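Local coordinates for uncharacterized protein Atu2452 (Agrobacterium tumefaciens, PDB 2R8B) that is of unknown function but is probably a serine hydrolase with an α/β-hydrolase fold, at residues S50-S55 and S93-V98; F65-G70 and A89-P94; L155-I160 and I176-K181; A168-H173 and R241-A246. All blocks are in the same frame, centred on the assembly; numbering follows the deposited sequence.

Contact 1 (S50-S55 and S93-V98); sequences SYFHKS and SPVGDV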
loop_
_atom_site.group_PDB
_atom_site.type_symbol
_atom_site.label_atom_id
_atom_site.label_comp_id
_atom_site.label_asym_id
_atom_site.label_seq_id
_atom_site.Cartn_x
_atom_site.Cartn_y
_atom_site.Cartn_z
ATOM N N SER A 50 -5.731 16.242 -0.472
ATOM C CA SER A 50 -6.293 15.899 -1.788
ATOM C C SER A 50 -7.251 14.706 -1.732
ATOM O O SER A 50 -8.174 14.615 -2.519
ATOM C CB SER A 50 -5.224 15.795 -2.904
ATOM O OG SER A 50 -4.342 14.674 -2.788
ATOM N N TYR A 51 -7.039 13.800 -0.789
ATOM C CA TYR A 51 -8.027 12.790 -0.477
ATOM C C TYR A 51 -8.620 13.210 0.843
ATOM O O TYR A 51 -7.938 13.828 1.689
ATOM C CB TYR A 51 -7.387 11.411 -0.283
ATOM C CG TYR A 51 -6.757 10.770 -1.519
ATOM C CD1 TYR A 51 -7.519 10.014 -2.419
ATOM C CD2 TYR A 51 -5.388 10.887 -1.759
ATOM C CE1 TYR A 51 -6.934 9.416 -3.534
ATOM C CE2 TYR A 51 -4.797 10.309 -2.863
ATOM C CZ TYR A 51 -5.570 9.573 -3.751
ATOM O OH TYR A 51 -4.949 9.015 -4.849
ATOM N N PHE A 52 -9.890 12.877 1.015
ATOM C CA PHE A 52 -10.502 12.867 2.322
ATOM C C PHE A 52 -9.811 11.788 3.118
ATOM O O PHE A 52 -9.546 10.721 2.613
ATOM C CB PHE A 52 -11.989 12.536 2.218
ATOM C CG PHE A 52 -12.716 12.710 3.516
ATOM C CD1 PHE A 52 -13.115 14.000 3.942
ATOM C CD2 PHE A 52 -12.943 11.607 4.362
ATOM C CE1 PHE A 52 -13.755 14.185 5.170
ATOM C CE2 PHE A 52 -13.599 11.783 5.598
ATOM C CZ PHE A 52 -14.002 13.081 5.999
ATOM N N HIS A 53 -9.487 12.045 4.367
ATOM C CA HIS A 53 -8.729 11.033 5.097
ATOM C C HIS A 53 -8.817 11.218 6.600
ATOM O O HIS A 53 -9.111 12.306 7.066
ATOM C CB HIS A 53 -7.261 11.047 4.644
ATOM C CG HIS A 53 -6.537 12.331 4.927
ATOM N ND1 HIS A 53 -6.619 13.428 4.101
ATOM C CD2 HIS A 53 -5.681 12.675 5.923
ATOM C CE1 HIS A 53 -5.862 14.401 4.589
ATOM N NE2 HIS A 53 -5.286 13.971 5.694
ATOM N N LYS A 54 -8.571 10.157 7.359
ATOM C CA LYS A 54 -8.220 10.340 8.767
ATOM C C LYS A 54 -6.713 10.680 8.919
ATOM O O LYS A 54 -5.887 10.263 8.083
ATOM C CB LYS A 54 -8.569 9.084 9.570
ATOM C CG LYS A 54 -10.018 8.998 9.996
ATOM C CD LYS A 54 -10.163 8.760 11.516
ATOM C CE LYS A 54 -11.642 8.683 11.926
ATOM N NZ LYS A 54 -12.221 10.041 12.092
ATOM N N SER A 55 -6.354 11.421 9.978
ATOM C CA SER A 55 -4.939 11.617 10.338
ATOM C C SER A 55 -4.659 11.660 11.838
ATOM O O SER A 55 -5.477 12.129 12.622
ATOM C CB SER A 55 -4.363 12.864 9.666
ATOM O OG SER A 55 -5.204 13.979 9.875
ATOM N N SER A 93 -4.694 8.013 6.731
ATOM C CA SER A 93 -5.549 6.967 6.170
ATOM C C SER A 93 -6.719 7.534 5.357
ATOM O O SER A 93 -7.724 7.979 5.918
ATOM C CB SER A 93 -6.016 6.018 7.274
ATOM O OG SER A 93 -7.237 5.410 6.931
ATOM N N PRO A 94 -6.570 7.527 4.023
ATOM C CA PRO A 94 -7.531 8.112 3.111
ATOM C C PRO A 94 -8.594 7.124 2.691
ATOM O O PRO A 94 -8.335 5.889 2.652
ATOM C CB PRO A 94 -6.678 8.463 1.891
ATOM C CG PRO A 94 -5.447 7.578 1.997
ATOM C CD PRO A 94 -5.430 6.918 3.312
ATOM N N VAL A 95 -9.770 7.657 2.368
ATOM C CA VAL A 95 -10.802 6.895 1.650
ATOM C C VAL A 95 -10.547 7.103 0.162
ATOM O O VAL A 95 -10.271 8.228 -0.251
ATOM C CB VAL A 95 -12.242 7.366 2.018
ATOM C CG1 VAL A 95 -12.432 8.871 1.697
ATOM C CG2 VAL A 95 -13.320 6.467 1.367
ATOM N N GLY A 96 -10.607 6.038 -0.631
ATOM C CA GLY A 96 -10.431 6.155 -2.080
ATOM C C GLY A 96 -11.434 7.061 -2.789
ATOM O O GLY A 96 -12.515 7.345 -2.281
ATOM N N ASP A 97 -11.073 7.506 -3.980
ATOM C CA ASP A 97 -11.833 8.540 -4.658
ATOM C C ASP A 97 -12.690 8.023 -5.786
ATOM O O ASP A 97 -13.266 8.811 -6.528
ATOM C CB ASP A 97 -10.892 9.615 -5.190
ATOM C CG ASP A 97 -9.810 9.058 -6.098
ATOM O OD1 ASP A 97 -9.010 9.869 -6.617
ATOM O OD2 ASP A 97 -9.740 7.820 -6.286
ATOM N N VAL A 98 -12.762 6.706 -5.933
ATOM C CA VAL A 98 -13.653 6.110 -6.923
ATOM C C VAL A 98 -14.741 5.361 -6.157
ATOM O O VAL A 98 -14.462 4.706 -5.159
ATOM C CB VAL A 98 -12.884 5.152 -7.877
ATOM C CG1 VAL A 98 -13.771 4.732 -9.043
ATOM C CG2 VAL A 98 -11.592 5.796 -8.378
#
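Ser93 and Lys54 exchange two backbone hydrogen bonds: Ser93 N gives to Lys54 O at 2.9 Å, and Lys54 N gives in return to Ser93 O at 2.7 Å. The hydroxyl of Ser93 looks elsewhere, to Glu75 O on helix 75-85. Pro94 follows, facing His53 as a non-hydrogen-bonded antiparallel pair, and its CB lies 3.7 Å from CB of Tyr51. The His53 ring leads away from the proline, because CG stands between the backbone N and the carbonyl carbon (chi1 63°). There ND1 donates to Tyr51 O over 2.8 Å, the oxygen lying in the plane of the imidazole. This ladder joins the outermost strand 53-56 to 90-94, and gives the otherwise parallel α/β-hydrolase sheet its antiparallel strand. Beyond the proline, Val95 N bonds to Phe52 O at 3.1 Å, while Val95 CG1 packs on Phe52 CB (3.7 Å) and meets the edge of the phenyl ring near its plane. At Asp97 the carboxylate OD1 comes to 3.7 Å from Tyr51 CE1, with ring and carboxylate planes 53° apart. Lys126 of helix 117-138 makes a cation-pi contact with the Tyr51 ring, and Phe130 of that helix meets the ring edge-to-face.

Contact 2 (F65-G70 and A89-P94); sequences FVLLHG and ATILSP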
loop_
_atom_site.group_PDB
_atom_site.type_symbol
_atom_site.label_atom_id
_atom_site.label_comp_id
_atom_site.label_asym_id
_atom_site.label_seq_id
_atom_site.Cartn_x
_atom_site.Cartn_y
_atom_site.Cartn_z
ATOM N N PHE A 65 3.048 6.951 8.111
ATOM C CA PHE A 65 2.470 5.662 7.858
ATOM C C PHE A 65 1.198 5.883 7.063
ATOM O O PHE A 65 0.223 6.409 7.596
ATOM C CB PHE A 65 2.135 4.969 9.156
ATOM C CG PHE A 65 1.965 3.504 9.018
ATOM C CD1 PHE A 65 1.920 2.909 7.776
ATOM C CD2 PHE A 65 1.850 2.711 10.127
ATOM C CE1 PHE A 65 1.777 1.546 7.659
ATOM C CE2 PHE A 65 1.700 1.342 10.017
ATOM C CZ PHE A 65 1.665 0.760 8.794
ATOM N N VAL A 66 1.188 5.505 5.793
ATOM C CA VAL A 66 -0.037 5.624 5.007
ATOM C C VAL A 66 -0.640 4.238 4.801
ATOM O O VAL A 66 0.091 3.287 4.540
ATOM C CB VAL A 66 0.175 6.435 3.700
ATOM C CG1 VAL A 66 1.414 6.005 2.989
ATOM C CG2 VAL A 66 -1.026 6.335 2.790
ATOM N N LEU A 67 -1.958 4.122 5.005
ATOM C CA LEU A 67 -2.651 2.829 4.947
ATOM C C LEU A 67 -3.846 2.957 4.064
ATOM O O LEU A 67 -4.634 3.888 4.197
ATOM C CB LEU A 67 -3.126 2.355 6.306
ATOM C CG LEU A 67 -2.186 2.371 7.509
ATOM C CD1 LEU A 67 -2.395 3.663 8.257
ATOM C CD2 LEU A 67 -2.504 1.181 8.398
ATOM N N LEU A 68 -3.995 1.977 3.185
ATOM C CA LEU A 68 -4.917 2.039 2.090
ATOM C C LEU A 68 -5.889 0.837 2.100
ATOM O O LEU A 68 -5.482 -0.300 1.877
ATOM C CB LEU A 68 -4.067 2.087 0.829
ATOM C CG LEU A 68 -3.039 3.214 0.899
ATOM C CD1 LEU A 68 -2.002 3.109 -0.188
ATOM C CD2 LEU A 68 -3.763 4.503 0.781
ATOM N N HIS A 69 -7.166 1.111 2.355
ATOM C CA HIS A 69 -8.190 0.093 2.520
ATOM C C HIS A 69 -8.405 -0.726 1.244
ATOM O O HIS A 69 -8.004 -0.301 0.167
ATOM C CB HIS A 69 -9.509 0.752 2.894
ATOM C CG HIS A 69 -10.036 1.668 1.838
ATOM N ND1 HIS A 69 -9.890 3.038 1.899
ATOM C CD2 HIS A 69 -10.698 1.413 0.687
ATOM C CE1 HIS A 69 -10.440 3.588 0.831
ATOM N NE2 HIS A 69 -10.935 2.623 0.077
ATOM N N GLY A 70 -9.049 -1.890 1.378
ATOM C CA GLY A 70 -9.471 -2.674 0.234
ATOM C C GLY A 70 -10.720 -2.072 -0.392
ATOM O O GLY A 70 -11.305 -1.125 0.148
ATOM N N ALA A 89 4.195 7.017 14.928
ATOM C CA ALA A 89 4.324 7.393 13.537
ATOM C C ALA A 89 3.248 8.421 13.328
ATOM O O ALA A 89 2.248 8.406 14.052
ATOM C CB ALA A 89 4.097 6.177 12.624
ATOM N N THR A 90 3.448 9.324 12.377
ATOM C CA THR A 90 2.337 10.146 11.968
ATOM C C THR A 90 1.502 9.292 11.033
ATOM O O THR A 90 2.046 8.598 10.187
ATOM C CB THR A 90 2.707 11.588 11.445
ATOM O OG1 THR A 90 1.918 11.868 10.284
ATOM C CG2 THR A 90 4.276 11.838 11.229
ATOM N N ILE A 91 0.187 9.262 11.239
ATOM C CA ILE A 91 -0.638 8.244 10.578
ATOM C C ILE A 91 -1.695 8.803 9.694
ATOM O O ILE A 91 -2.486 9.665 10.075
ATOM C CB ILE A 91 -1.278 7.254 11.557
ATOM C CG1 ILE A 91 -0.238 6.221 11.943
ATOM C CG2 ILE A 91 -2.436 6.477 10.902
ATOM C CD1 ILE A 91 -0.371 5.798 13.346
ATOM N N LEU A 92 -1.769 8.239 8.517
ATOM C CA LEU A 92 -2.524 8.854 7.491
ATOM C C LEU A 92 -3.388 7.817 6.763
ATOM O O LEU A 92 -2.893 6.821 6.263
ATOM C CB LEU A 92 -1.492 9.514 6.607
ATOM C CG LEU A 92 -2.045 10.477 5.609
ATOM C CD1 LEU A 92 -0.982 11.489 5.359
ATOM C CD2 LEU A 92 -2.298 9.578 4.384
ATOM N N SER A 93 -4.694 8.013 6.731
ATOM C CA SER A 93 -5.549 6.967 6.170
ATOM C C SER A 93 -6.719 7.534 5.357
ATOM O O SER A 93 -7.724 7.979 5.918
ATOM C CB SER A 93 -6.016 6.018 7.274
ATOM O OG SER A 93 -7.237 5.410 6.931
ATOM N N PRO A 94 -6.570 7.527 4.023
ATOM C CA PRO A 94 -7.531 8.112 3.111
ATOM C C PRO A 94 -8.594 7.124 2.691
ATOM O O PRO A 94 -8.335 5.889 2.652
ATOM C CB PRO A 94 -6.678 8.463 1.891
ATOM C CG PRO A 94 -5.447 7.578 1.997
ATOM C CD PRO A 94 -5.430 6.918 3.312
#
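Leu92 lies beside Val66 in a parallel pair, the two side chains pointing the same way from the sheet. Followed outward, Leu92 CB first passes Phe65 O at 3.7 Å. CG is anti to the backbone N (chi1 -168°) and comes near CD2 of His53 on the next strand. At the tip, CD2 rests on Val66 CG2 at 3.8 Å and also reaches Val66 CB. Helix 117-138 covers the leucine with Phe130 and Asn134.

The backbones beneath are joined by three bonds: Phe65 N to Thr90 O (2.8 Å), Leu92 N to Phe65 O (2.9 Å) and Leu67 N to Leu92 O (3.1 Å). The strands run at 22° to one another and belong to a beta-alpha-beta unit, with helix 75-85 making the crossover from 64-68 to 90-94. On the face towards that helix, Leu67 CD1 packs obliquely on Ile91 CG2 at 3.9 Å. Leu67 CG also lies over one face of the Phe65 ring, towards its rim, while Phe65 CB meets Ile91 CG1.

At the C-terminal ends of the strands, Leu68 CD2 touches CG of Pro94 at 3.7 Å. Leu68 also contacts the GxSxG turn, a probable nucleophile elbow. His69 opens the His-Gly loop after strand 64-68, a place where many α/β-hydrolases form the oxyanion hole. Its ND1 makes a weak hydrogen bond of 3.3 Å to Pro94 O, which lies at the ring edge, while Phe106 meets the imidazole with planes about 30° apart.

Contact 3 (L155-I160 and I176-K181); sequences LANVLI and IPFEPK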
loop_
_atom_site.group_PDB
_atom_site.type_symbol
_atom_site.label_atom_id
_atom_site.label_comp_id
_atom_site.label_asym_id
_atom_site.label_seq_id
_atom_site.Cartn_x
_atom_site.Cartn_y
_atom_site.Cartn_z
ATOM N N LEU A 155 -0.585 0.942 -4.035
ATOM C CA LEU A 155 0.658 1.132 -3.325
ATOM C C LEU A 155 1.777 0.460 -4.108
ATOM O O LEU A 155 2.854 1.036 -4.290
ATOM C CB LEU A 155 0.521 0.606 -1.899
ATOM C CG LEU A 155 1.740 0.574 -0.990
ATOM C CD1 LEU A 155 2.408 1.974 -0.855
ATOM C CD2 LEU A 155 1.382 -0.045 0.396
ATOM N N ALA A 156 1.524 -0.756 -4.597
ATOM C CA ALA A 156 2.479 -1.416 -5.446
ATOM C C ALA A 156 2.843 -0.536 -6.636
ATOM O O ALA A 156 4.029 -0.333 -6.896
ATOM C CB ALA A 156 1.966 -2.660 -5.875
ATOM N N ASN A 157 1.872 0.041 -7.347
ATOM C CA ASN A 157 2.201 0.898 -8.522
ATOM C C ASN A 157 3.054 2.130 -8.107
ATOM O O ASN A 157 3.968 2.566 -8.863
ATOM C CB ASN A 157 0.950 1.310 -9.302
ATOM C CG ASN A 157 1.267 1.776 -10.746
ATOM O OD1 ASN A 157 1.853 1.036 -11.542
ATOM N ND2 ASN A 157 0.851 2.992 -11.093
ATOM N N VAL A 158 2.815 2.677 -6.911
ATOM C CA VAL A 158 3.694 3.747 -6.446
ATOM C C VAL A 158 5.132 3.252 -6.282
ATOM O O VAL A 158 6.059 3.882 -6.784
ATOM C CB VAL A 158 3.254 4.389 -5.154
ATOM C CG1 VAL A 158 4.259 5.470 -4.828
ATOM C CG2 VAL A 158 1.835 5.005 -5.256
ATOM N N LEU A 159 5.315 2.115 -5.606
ATOM C CA LEU A 159 6.620 1.442 -5.530
ATOM C C LEU A 159 7.314 1.315 -6.869
ATOM O O LEU A 159 8.550 1.380 -6.949
ATOM C CB LEU A 159 6.442 0.042 -4.968
ATOM C CG LEU A 159 5.844 0.046 -3.563
ATOM C CD1 LEU A 159 5.711 -1.388 -3.039
ATOM C CD2 LEU A 159 6.623 0.920 -2.578
ATOM N N ILE A 160 6.517 1.099 -7.924
ATOM C CA ILE A 160 7.012 0.994 -9.290
ATOM C C ILE A 160 7.309 2.323 -9.965
ATOM O O ILE A 160 8.302 2.434 -10.690
ATOM C CB ILE A 160 6.028 0.204 -10.142
ATOM C CG1 ILE A 160 6.129 -1.284 -9.793
ATOM C CG2 ILE A 160 6.323 0.380 -11.593
ATOM C CD1 ILE A 160 4.812 -2.041 -9.985
ATOM N N ILE A 176 -1.093 -7.666 -9.416
ATOM C CA ILE A 176 -0.591 -6.793 -10.486
ATOM C C ILE A 176 -0.507 -7.637 -11.733
ATOM O O ILE A 176 0.225 -8.627 -11.739
ATOM C CB ILE A 176 0.780 -6.184 -10.137
ATOM C CG1 ILE A 176 0.659 -5.236 -8.938
ATOM C CG2 ILE A 176 1.349 -5.449 -11.283
ATOM C CD1 ILE A 176 0.279 -3.838 -9.281
ATOM N N PRO A 177 -1.288 -7.266 -12.773
ATOM C CA PRO A 177 -1.521 -8.012 -14.061
ATOM C C PRO A 177 -0.509 -7.788 -15.170
ATOM O O PRO A 177 -0.407 -8.596 -16.128
ATOM C CB PRO A 177 -2.876 -7.479 -14.543
ATOM C CG PRO A 177 -2.953 -6.048 -13.934
ATOM C CD PRO A 177 -2.082 -6.019 -12.684
ATOM N N PHE A 178 0.206 -6.681 -15.065
ATOM C CA PHE A 178 1.064 -6.250 -16.148
ATOM C C PHE A 178 2.490 -6.503 -15.681
ATOM O O PHE A 178 2.702 -6.900 -14.555
ATOM C CB PHE A 178 0.808 -4.778 -16.467
ATOM C CG PHE A 178 0.952 -3.848 -15.273
ATOM C CD1 PHE A 178 2.192 -3.363 -14.890
ATOM C CD2 PHE A 178 -0.155 -3.432 -14.557
ATOM C CE1 PHE A 178 2.321 -2.522 -13.808
ATOM C CE2 PHE A 178 -0.028 -2.562 -13.478
ATOM C CZ PHE A 178 1.200 -2.113 -13.103
ATOM N N GLU A 179 3.462 -6.298 -16.548
ATOM C CA GLU A 179 4.859 -6.472 -16.164
ATOM C C GLU A 179 5.441 -5.098 -16.047
ATOM O O GLU A 179 5.482 -4.346 -17.034
ATOM C CB GLU A 179 5.661 -7.268 -17.190
ATOM C CG GLU A 179 5.136 -8.659 -17.403
ATOM C CD GLU A 179 5.886 -9.394 -18.495
ATOM O OE1 GLU A 179 6.435 -8.735 -19.419
ATOM O OE2 GLU A 179 5.933 -10.641 -18.420
ATOM N N PRO A 180 5.863 -4.755 -14.828
ATOM C CA PRO A 180 6.410 -3.481 -14.431
ATOM C C PRO A 180 7.736 -3.283 -15.101
ATOM O O PRO A 180 8.531 -4.231 -15.206
ATOM C CB PRO A 180 6.618 -3.674 -12.962
ATOM C CG PRO A 180 5.620 -4.729 -12.640
ATOM C CD PRO A 180 5.749 -5.670 -13.695
ATOM N N LYS A 181 7.944 -2.070 -15.595
ATOM C CA LYS A 181 9.267 -1.680 -16.043
ATOM C C LYS A 181 9.988 -1.372 -14.746
ATOM O O LYS A 181 9.375 -0.880 -13.802
ATOM C CB LYS A 181 9.272 -0.492 -17.043
ATOM C CG LYS A 181 7.995 0.397 -17.054
ATOM C CD LYS A 181 7.667 1.150 -15.685
ATOM C CE LYS A 181 6.138 1.095 -15.381
ATOM N NZ LYS A 181 5.554 -0.302 -15.392
#
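Ile160 meets Pro180 and Lys181 through its two branches. CD1 presses on Pro180 CB at 3.8 Å, and CG2 lies 3.9 Å from Lys181 CE, the lysine chain passing at about a right angle to the isoleucine. One turn earlier on the helix, Ala156 CB touches Ile176 CD1 at 4.0 Å. To one side of these apolar contacts, Asn157 directs OD1 to within 3.6 Å of CZ of Phe178, its amide plane nearly perpendicular to the ring (89°). No hydrogen bond crosses the contact. The helix is 150-161, which follows the probable nucleophile elbow of the α/β-hydrolase fold, and its partner is an irregular part of the loop leading from strand 168-172 to strand 190-196.

In the next shell, Ile176 CG2 sits 3.7 Å above the centre of the Phe178 ring, an internal contact of the loop. The Asn157 amide is positioned by a hydrogen bond from ND2 to Thr124 OG1 on helix 117-138, a helix that also touches Phe178 through Met117. Helix 204-217 supports the loop elsewhere, Leu210 against Ile176 and Ser213 against Pro180. Lys181 NZ has a long, weak ion pair with Glu161, the residue after Ile160.

Contact 4 (A168-H173 and R241-A246); sequences AAVLMH and RGFLAA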
loop_
_atom_site.group_PDB
_atom_site.type_symbol
_atom_site.label_atom_id
_atom_site.label_comp_id
_atom_site.label_asym_id
_atom_site.label_seq_id
_atom_site.Cartn_x
_atom_site.Cartn_y
_atom_site.Cartn_z
ATOM N N ALA A 168 9.449 1.391 3.473
ATOM C CA ALA A 168 8.880 0.078 3.743
ATOM C C ALA A 168 7.471 -0.026 3.208
ATOM O O ALA A 168 6.731 0.957 3.199
ATOM C CB ALA A 168 8.869 -0.187 5.190
ATOM N N ALA A 169 7.080 -1.207 2.764
ATOM C CA ALA A 169 5.713 -1.351 2.306
ATOM C C ALA A 169 5.166 -2.720 2.632
ATOM O O ALA A 169 5.873 -3.725 2.484
ATOM C CB ALA A 169 5.627 -1.080 0.813
ATOM N N VAL A 170 3.929 -2.801 3.106
ATOM C CA VAL A 170 3.393 -4.137 3.175
ATOM C C VAL A 170 2.239 -4.285 2.225
ATOM O O VAL A 170 1.320 -3.461 2.201
ATOM C CB VAL A 170 3.178 -4.674 4.612
ATOM C CG1 VAL A 170 3.524 -3.644 5.661
ATOM C CG2 VAL A 170 1.810 -5.266 4.792
ATOM N N LEU A 171 2.334 -5.288 1.358
ATOM C CA LEU A 171 1.287 -5.515 0.381
ATOM C C LEU A 171 0.434 -6.705 0.773
ATOM O O LEU A 171 0.900 -7.836 0.788
ATOM C CB LEU A 171 1.905 -5.716 -0.984
ATOM C CG LEU A 171 2.886 -4.611 -1.405
ATOM C CD1 LEU A 171 3.536 -4.984 -2.712
ATOM C CD2 LEU A 171 2.228 -3.245 -1.526
HETATM N N MSE A 172 -0.816 -6.463 1.125
HETATM C CA MSE A 172 -1.653 -7.575 1.527
HETATM C C MSE A 172 -2.530 -8.040 0.384
HETATM O O MSE A 172 -3.452 -7.353 -0.028
HETATM C CB MSE A 172 -2.424 -7.182 2.782
HETATM C CG MSE A 172 -1.443 -6.758 3.840
HETATM SE SE MSE A 172 -2.265 -6.485 5.536
HETATM C CE MSE A 172 -1.964 -8.250 6.390
ATOM N N HIS A 173 -2.201 -9.206 -0.163
ATOM C CA HIS A 173 -2.951 -9.745 -1.245
ATOM C C HIS A 173 -2.975 -8.729 -2.386
ATOM O O HIS A 173 -4.029 -8.235 -2.727
ATOM C CB HIS A 173 -4.368 -10.092 -0.784
ATOM C CG HIS A 173 -4.406 -11.145 0.281
ATOM N ND1 HIS A 173 -4.742 -12.460 0.029
ATOM C CD2 HIS A 173 -4.140 -11.083 1.606
ATOM C CE1 HIS A 173 -4.674 -13.161 1.144
ATOM N NE2 HIS A 173 -4.311 -12.346 2.117
ATOM N N ARG A 241 3.432 -7.478 12.119
ATOM C CA ARG A 241 3.980 -6.998 13.370
ATOM C C ARG A 241 5.474 -7.209 13.482
ATOM O O ARG A 241 6.194 -6.292 13.859
ATOM C CB ARG A 241 3.281 -7.637 14.544
ATOM C CG ARG A 241 2.218 -6.807 15.077
ATOM C CD ARG A 241 1.964 -7.265 16.493
ATOM N NE ARG A 241 1.560 -8.652 16.384
ATOM C CZ ARG A 241 0.295 -9.044 16.284
ATOM N NH1 ARG A 241 -0.677 -8.130 16.358
ATOM N NH2 ARG A 241 0.011 -10.342 16.129
ATOM N N GLY A 242 5.938 -8.418 13.189
ATOM C CA GLY A 242 7.376 -8.679 13.112
ATOM C C GLY A 242 8.092 -7.790 12.090
ATOM O O GLY A 242 9.200 -7.313 12.362
ATOM N N PHE A 243 7.458 -7.528 10.942
ATOM C CA PHE A 243 8.096 -6.768 9.864
ATOM C C PHE A 243 8.308 -5.294 10.229
ATOM O O PHE A 243 9.423 -4.790 10.145
ATOM C CB PHE A 243 7.310 -6.940 8.550
ATOM C CG PHE A 243 7.820 -6.102 7.398
ATOM C CD1 PHE A 243 8.854 -6.559 6.590
ATOM C CD2 PHE A 243 7.232 -4.856 7.109
ATOM C CE1 PHE A 243 9.311 -5.783 5.506
ATOM C CE2 PHE A 243 7.666 -4.049 6.017
ATOM C CZ PHE A 243 8.719 -4.497 5.225
ATOM N N LEU A 244 7.260 -4.618 10.682
ATOM C CA LEU A 244 7.346 -3.203 11.037
ATOM C C LEU A 244 7.985 -2.911 12.367
ATOM O O LEU A 244 8.149 -1.731 12.726
ATOM C CB LEU A 244 5.963 -2.583 11.055
ATOM C CG LEU A 244 5.179 -2.607 9.745
ATOM C CD1 LEU A 244 3.769 -2.263 10.080
ATOM C CD2 LEU A 244 5.728 -1.685 8.651
ATOM N N ALA A 245 8.337 -3.950 13.122
ATOM C CA ALA A 245 8.965 -3.743 14.450
ATOM C C ALA A 245 10.318 -3.070 14.287
ATOM O O ALA A 245 10.764 -2.392 15.174
ATOM C CB ALA A 245 9.090 -5.051 15.244
ATOM N N ALA A 246 10.949 -3.218 13.131
ATOM C CA ALA A 246 12.220 -2.554 12.843
ATOM C C ALA A 246 12.080 -1.047 12.793
ATOM O O ALA A 246 13.076 -0.350 12.857
ATOM C CB ALA A 246 12.816 -3.062 11.506
#
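Phe243 projects from the C-terminal helix 234-244 onto strand 168-172, its ring filling the shallow hollow between Ala168 and Val170. These alternate strand residues both point their CB towards the helix, whereas Ala169 between them points away. The hollow is therefore floored by backbone at Ala169, whose carbonyl oxygen comes to 4.0 Å from Phe243 CE2. Ala168 CB forms one wall, 4.1 Å from the same CE2. Val170 CG1 forms the other, 4.2 Å from Phe243 CD2, and the valine and phenylalanine side chains slide past each other in opposite directions. Phe243 CG is anti to the backbone N (chi1 175°), which directs it from the helix towards the strand.

The valine is in turn the bump on the strand side. Its CG1 is touched both by the phenyl ring and by Leu244 CD2, at 4.2 Å, so it rests against the notch formed by the side chains of Phe243 and Leu244. Neighbouring strands extend the surface: Leu192 touches both Val170 and Phe243, and Ile144 touches both Ala168 and Leu244. Arg190, at the start of strand 190-196, adds a cation-pi contact to the ring. The helix thus covers several parallel strands of the α/β-hydrolase sheet together, as the last helix of this fold commonly does.

The strand spends its backbone bonds on its neighbours 143-148 and 190-196. Adhesion here consequently depends on burial of apolar carbon and on the fit of Phe243 and Leu244 around Val170, with no hydrogen bond across it.

Overall arrangement
Contacts 1 and 2 share Ser93 and Pro94 and use strand 90-94 from its two sides, antiparallel to 53-56 in one and parallel to 64-68 in the other. Both are held by backbone hydrogen bonds, yet contact 2 is wholly buried and contact 1, at the outermost strand, is partly exposed. Contacts 3 and 4 have no hydrogen bonds across them: side chains pack helix on loop in contact 3, partly exposed, and helix on sheet in the buried contact 4. Their segments alternate along the chain, and Leu155 touches Leu171. Leucine and phenylalanine also join contact 2 to both, Leu68 against Leu155 and Phe65 against Leu244, whereas contacts 1 and 4 lie about 21 Å apart between centres.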